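Local structure of putative cytoplasmic protein (Salmonella typhimurium, 2GK3) at residues 161-167 with 183-188; 37-41 with 58-62. The protein is of unknown function but forms a hexamer and belongs to a family of putative glutamine amidotransferases with a class I glutaminase-like fold. All coordinates share one frame; numbering follows the deposited sequence.

Contact 1 (161-167 with 183-188); sequences KPEGICA and YPVFLG
Ile165 and Phe186 face each other as a hydrogen-bonded pair of an antiparallel beta ladder, their side chains on one face of the sheet, while Cys166 and Val185, the next pair, project from the opposite face. The ladder joins strand 164-169 to the start of strand 185-194. Two reciprocal bonds close the Ile165-Phe186 pair, Ile165 N to Phe186 O at 3.0 Å and Phe186 N to Ile165 O at 2.8 Å, and Ala167 N to Pro184 O continues the pairing. Phe186 has CG anti to its carbonyl carbon (chi1 -63°), which lays the ring back along the partner strand. The edge of the ring meets Ile165 O, and CE1 reaches Ala167 CB at 3.6 Å. That methyl also touches Tyr183 CD2 at 4.0 Å, so Ala167 sits against both aromatic side chains. On the face of Ile165 and Phe186, Ile204 of strand 199-204 packs against both. On the other face Val185 turns CG2 to Cys166 CB and CG1 to the CA of Gly164, the last residue of a type I turn from Lys161 and at positive phi (84°). The turn lies at a subunit interface: Glu163 OE2 is hydrogen-bonded to Asn106 of a second subunit. Beside the turn, Leu187 CD1 presses on Gly164 CA at 3.5 Å, tighter than usual for two carbons.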
loop_
_atom_site.group_PDB
_atom_site.type_symbol
_atom_site.label_atom_id
_atom_site.label_comp_id
_atom_site.label_asym_id
_atom_site.label_seq_id
_atom_site.Cartn_x
_atom_site.Cartn_y
_atom_site.Cartn_z
ATOM N N LYS E 161 4.102 26.577 7.505
ATOM C CA LYS E 161 4.464 27.432 8.631
ATOM C C LYS E 161 4.066 26.798 9.985
ATOM O O LYS E 161 3.143 27.281 10.638
ATOM C CB LYS E 161 3.787 28.797 8.475
ATOM C CG LYS E 161 4.257 29.586 7.253
ATOM C CD LYS E 161 5.495 30.408 7.578
ATOM C CE LYS E 161 6.198 30.935 6.332
ATOM N NZ LYS E 161 7.581 31.460 6.712
ATOM N N PRO E 162 4.775 25.728 10.420
ATOM C CA PRO E 162 4.469 25.110 11.717
ATOM C C PRO E 162 4.427 26.078 12.903
ATOM O O PRO E 162 3.688 25.823 13.861
ATOM C CB PRO E 162 5.600 24.101 11.913
ATOM C CG PRO E 162 6.620 24.426 10.859
ATOM C CD PRO E 162 5.894 25.045 9.748
ATOM N N GLU E 163 5.192 27.171 12.835
ATOM C CA GLU E 163 5.245 28.190 13.905
ATOM C C GLU E 163 4.043 29.097 13.835
ATOM O O GLU E 163 3.774 29.854 14.781
ATOM C CB GLU E 163 6.467 29.103 13.780
ATOM C CG GLU E 163 7.537 28.635 12.842
ATOM C CD GLU E 163 7.271 28.980 11.374
ATOM O OE1 GLU E 163 7.415 30.165 10.993
ATOM O OE2 GLU E 163 6.984 28.042 10.595
ATOM N N GLY E 164 3.347 29.060 12.700
ATOM C CA GLY E 164 2.189 29.913 12.478
ATOM C C GLY E 164 2.526 31.300 11.982
ATOM O O GLY E 164 3.537 31.873 12.337
ATOM N N ILE E 165 1.673 31.818 11.117
ATOM C CA ILE E 165 1.664 33.225 10.780
ATOM C C ILE E 165 0.220 33.658 10.640
ATOM O O ILE E 165 -0.636 32.864 10.228
ATOM C CB ILE E 165 2.425 33.554 9.473
ATOM C CG1 ILE E 165 2.492 32.337 8.543
ATOM C CG2 ILE E 165 3.824 34.080 9.798
ATOM C CD1 ILE E 165 1.174 31.910 7.918
ATOM N N CYS E 166 -0.037 34.918 10.971
ATOM C CA CYS E 166 -1.399 35.455 10.949
ATOM C C CYS E 166 -1.792 36.058 9.604
ATOM O O CYS E 166 -0.947 36.492 8.835
ATOM C CB CYS E 166 -1.574 36.491 12.058
ATOM S SG CYS E 166 -0.183 37.626 12.103
ATOM N N ALA E 167 -3.088 36.053 9.332
ATOM C CA ALA E 167 -3.642 36.739 8.181
ATOM C C ALA E 167 -3.597 38.233 8.446
ATOM O O ALA E 167 -3.514 38.661 9.606
ATOM C CB ALA E 167 -5.078 36.296 7.942
ATOM N N TYR E 183 -7.075 38.999 13.733
ATOM C CA TYR E 183 -6.885 37.940 12.761
ATOM C C TYR E 183 -6.056 36.782 13.311
ATOM O O TYR E 183 -5.041 36.999 13.978
ATOM C CB TYR E 183 -6.278 38.500 11.477
ATOM C CG TYR E 183 -7.301 39.124 10.557
ATOM C CD1 TYR E 183 -7.526 40.501 10.559
ATOM C CD2 TYR E 183 -8.057 38.328 9.667
ATOM C CE1 TYR E 183 -8.483 41.078 9.710
ATOM C CE2 TYR E 183 -9.009 38.901 8.807
ATOM C CZ TYR E 183 -9.212 40.268 8.836
ATOM O OH TYR E 183 -10.133 40.831 7.985
ATOM N N PRO E 184 -6.500 35.538 13.045
ATOM C CA PRO E 184 -5.839 34.380 13.633
ATOM C C PRO E 184 -4.586 33.909 12.896
ATOM O O PRO E 184 -4.256 34.396 11.819
ATOM C CB PRO E 184 -6.916 33.286 13.579
ATOM C CG PRO E 184 -7.958 33.776 12.608
ATOM C CD PRO E 184 -7.629 35.166 12.172
ATOM N N VAL E 185 -3.927 32.923 13.484
ATOM C CA VAL E 185 -2.754 32.292 12.933
ATOM C C VAL E 185 -3.145 31.072 12.066
ATOM O O VAL E 185 -4.147 30.392 12.337
ATOM C CB VAL E 185 -1.782 31.963 14.106
ATOM C CG1 VAL E 185 -0.900 30.768 13.834
ATOM C CG2 VAL E 185 -0.944 33.219 14.461
ATOM N N PHE E 186 -2.360 30.842 11.009
ATOM C CA PHE E 186 -2.495 29.716 10.085
ATOM C C PHE E 186 -1.171 29.014 10.022
ATOM O O PHE E 186 -0.125 29.658 10.165
ATOM C CB PHE E 186 -2.856 30.201 8.684
ATOM C CG PHE E 186 -4.168 30.874 8.624
ATOM C CD1 PHE E 186 -4.292 32.211 9.014
ATOM C CD2 PHE E 186 -5.300 30.161 8.229
ATOM C CE1 PHE E 186 -5.521 32.841 9.016
ATOM C CE2 PHE E 186 -6.541 30.770 8.224
ATOM C CZ PHE E 186 -6.661 32.115 8.619
ATOM N N LEU E 187 -1.201 27.700 9.795
ATOM C CA LEU E 187 0.025 26.904 9.831
ATOM C C LEU E 187 0.570 26.586 8.426
ATOM O O LEU E 187 1.497 25.789 8.255
ATOM C CB LEU E 187 -0.183 25.661 10.707
ATOM C CG LEU E 187 0.195 25.712 12.215
ATOM C CD1 LEU E 187 0.186 27.082 12.880
ATOM C CD2 LEU E 187 -0.624 24.775 13.034
ATOM N N GLY E 188 0.002 27.251 7.423
ATOM C CA GLY E 188 0.339 26.954 6.040
ATOM C C GLY E 188 -0.690 27.470 5.062
ATOM O O GLY E 188 -1.786 27.866 5.456
#

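Contact 2 (37-41 with 58-62)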
loop_
_atom_site.group_PDB
_atom_site.type_symbol
_atom_site.label_atom_id
_atom_site.label_comp_id
_atom_site.label_asym_id
_atom_site.label_seq_id
_atom_site.Cartn_x
_atom_site.Cartn_y
_atom_site.Cartn_z
ATOM N N LYS E 37 -9.715 3.964 7.571
ATOM C CA LYS E 37 -10.310 5.060 8.298
ATOM C C LYS E 37 -10.903 6.093 7.323
ATOM O O LYS E 37 -10.160 6.774 6.598
ATOM C CB LYS E 37 -9.233 5.698 9.207
ATOM C CG LYS E 37 -9.788 6.691 10.207
ATOM C CD LYS E 37 -8.684 7.406 11.007
ATOM C CE LYS E 37 -9.343 8.233 12.104
ATOM N NZ LYS E 37 -8.385 9.173 12.746
ATOM N N TYR E 38 -12.233 6.179 7.295
ATOM C CA TYR E 38 -12.922 7.313 6.678
ATOM C C TYR E 38 -13.027 8.526 7.641
ATOM O O TYR E 38 -13.229 8.355 8.845
ATOM C CB TYR E 38 -14.300 6.883 6.188
ATOM C CG TYR E 38 -15.063 7.969 5.476
ATOM C CD1 TYR E 38 -14.646 8.434 4.222
ATOM C CD2 TYR E 38 -16.206 8.523 6.037
ATOM C CE1 TYR E 38 -15.344 9.437 3.547
ATOM C CE2 TYR E 38 -16.919 9.537 5.373
ATOM C CZ TYR E 38 -16.476 9.990 4.135
ATOM O OH TYR E 38 -17.160 10.979 3.467
ATOM N N GLU E 39 -12.862 9.739 7.110
ATOM C CA GLU E 39 -13.107 10.975 7.867
ATOM C C GLU E 39 -13.632 12.022 6.921
ATOM O O GLU E 39 -13.385 11.972 5.711
ATOM C CB GLU E 39 -11.850 11.547 8.556
ATOM C CG GLU E 39 -10.865 10.546 9.168
ATOM C CD GLU E 39 -9.740 11.235 9.931
ATOM O OE1 GLU E 39 -10.008 11.684 11.067
ATOM O OE2 GLU E 39 -8.593 11.333 9.412
ATOM N N GLU E 40 -14.375 12.970 7.479
ATOM C CA GLU E 40 -14.767 14.167 6.765
ATOM C C GLU E 40 -14.140 15.354 7.472
ATOM O O GLU E 40 -14.118 15.402 8.697
ATOM C CB GLU E 40 -16.275 14.267 6.701
ATOM C CG GLU E 40 -16.828 13.196 5.803
ATOM C CD GLU E 40 -18.323 13.225 5.660
ATOM O OE1 GLU E 40 -18.817 12.530 4.755
ATOM O OE2 GLU E 40 -19.000 13.939 6.430
ATOM N N GLY E 41 -13.618 16.299 6.689
ATOM C CA GLY E 41 -12.713 17.311 7.201
ATOM C C GLY E 41 -13.294 18.661 7.550
ATOM O O GLY E 41 -12.649 19.431 8.266
ATOM N N TYR E 58 -23.816 18.618 0.498
ATOM C CA TYR E 58 -22.469 18.133 0.680
ATOM C C TYR E 58 -22.166 16.969 -0.260
ATOM O O TYR E 58 -22.881 15.960 -0.289
ATOM C CB TYR E 58 -22.219 17.720 2.124
ATOM C CG TYR E 58 -20.800 17.285 2.360
ATOM C CD1 TYR E 58 -19.731 18.035 1.861
ATOM C CD2 TYR E 58 -20.514 16.144 3.088
ATOM C CE1 TYR E 58 -18.421 17.643 2.063
ATOM C CE2 TYR E 58 -19.199 15.755 3.311
ATOM C CZ TYR E 58 -18.157 16.513 2.785
ATOM O OH TYR E 58 -16.850 16.125 2.987
HETATM N N MSE E 59 -21.094 17.122 -1.027
HETATM C CA MSE E 59 -20.674 16.094 -1.951
HETATM C C MSE E 59 -19.228 15.707 -1.658
HETATM O O MSE E 59 -18.294 16.356 -2.143
HETATM C CB MSE E 59 -20.848 16.571 -3.387
HETATM C CG MSE E 59 -20.564 15.495 -4.423
HETATM SE SE MSE E 59 -20.719 16.130 -6.254
HETATM C CE MSE E 59 -22.657 16.341 -6.348
ATOM N N PRO E 60 -19.037 14.644 -0.848
ATOM C CA PRO E 60 -17.682 14.151 -0.596
ATOM C C PRO E 60 -17.010 13.739 -1.907
ATOM O O PRO E 60 -17.697 13.442 -2.884
ATOM C CB PRO E 60 -17.898 12.929 0.289
ATOM C CG PRO E 60 -19.307 13.031 0.812
ATOM C CD PRO E 60 -20.076 13.858 -0.147
ATOM N N ALA E 61 -15.680 13.721 -1.919
ATOM C CA ALA E 61 -14.905 13.273 -3.083
ATOM C C ALA E 61 -15.408 11.981 -3.751
ATOM O O ALA E 61 -15.546 11.939 -4.978
ATOM C CB ALA E 61 -13.438 13.146 -2.720
ATOM N N HIS E 62 -15.687 10.938 -2.963
ATOM C CA HIS E 62 -16.158 9.663 -3.548
ATOM C C HIS E 62 -17.428 9.823 -4.380
ATOM O O HIS E 62 -17.595 9.142 -5.391
ATOM C CB HIS E 62 -16.244 8.492 -2.529
ATOM C CG HIS E 62 -17.170 8.727 -1.374
ATOM N ND1 HIS E 62 -16.713 8.979 -0.096
ATOM C CD2 HIS E 62 -18.520 8.743 -1.297
ATOM C CE1 HIS E 62 -17.737 9.143 0.716
ATOM N NE2 HIS E 62 -18.846 9.023 0.010
#
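Glu40, Tyr38 and Tyr58 bury the most surface where the end of strand 31-40 passes over the junction between strand 55-59 and helix 61-67. Both strands pair with strand 12-28 and not with each other; the contact between them is made by side chains. Glu40 is extended beyond CG and brings its carboxylate to the rim of Tyr58, with OE1 at 3.6 Å from CE2. The carboxylate and ring planes stand 83° apart, and the carboxyl carbon lies in the plane of the ring at its edge. Tyr58 OH is anchored by the carbonyl of Gly17, which fixes the far end of that ring. Tyr38 reaches across because CG is anti to the backbone N (chi1 -177°). Its OH donates to the anti lone pair of Glu40 OE1, 2.6 Å away, and lies 3.4 Å from His62 CE1, at the edge of the imidazole and near its plane. The Tyr38 and His62 rings are oblique, centroids 5.6 Å apart. Pro60 CB lies 3.8 Å from Tyr38 OH and also over one face of the His62 ring, toward its rim. In the hexamer Tyr38 and His62 each meet the other's counterpart in a third subunit. The short phenol-carboxylate bond should draw negative charge toward OE1, and the polarised C-H edges of Tyr58 and His62 turned to these oxygens are consistent with a weakly favourable electrostatic setting.

Contacts 1 and 2 are separate sites: their centres lie 25 Å apart and their nearest atoms about 13 Å, with no touch between them. Along the chain they follow in series, residues 37-62 closing before 161-188 open. They also differ in kind, since contact 1 is held by backbone bonds of a ladder and contact 2 by side chains alone. The centre of contact 1 is about 18 Å from the chain centre, that of contact 2 about 14 Å, and each reaches an interface of the hexamer, with different neighbouring subunits. The loop at 225-228 approaches both: Ser225 OG hydrogen-bonds to Gly188 O and Ser228 OG to Gly41 O. No ligand or catalytic site is established near either contact.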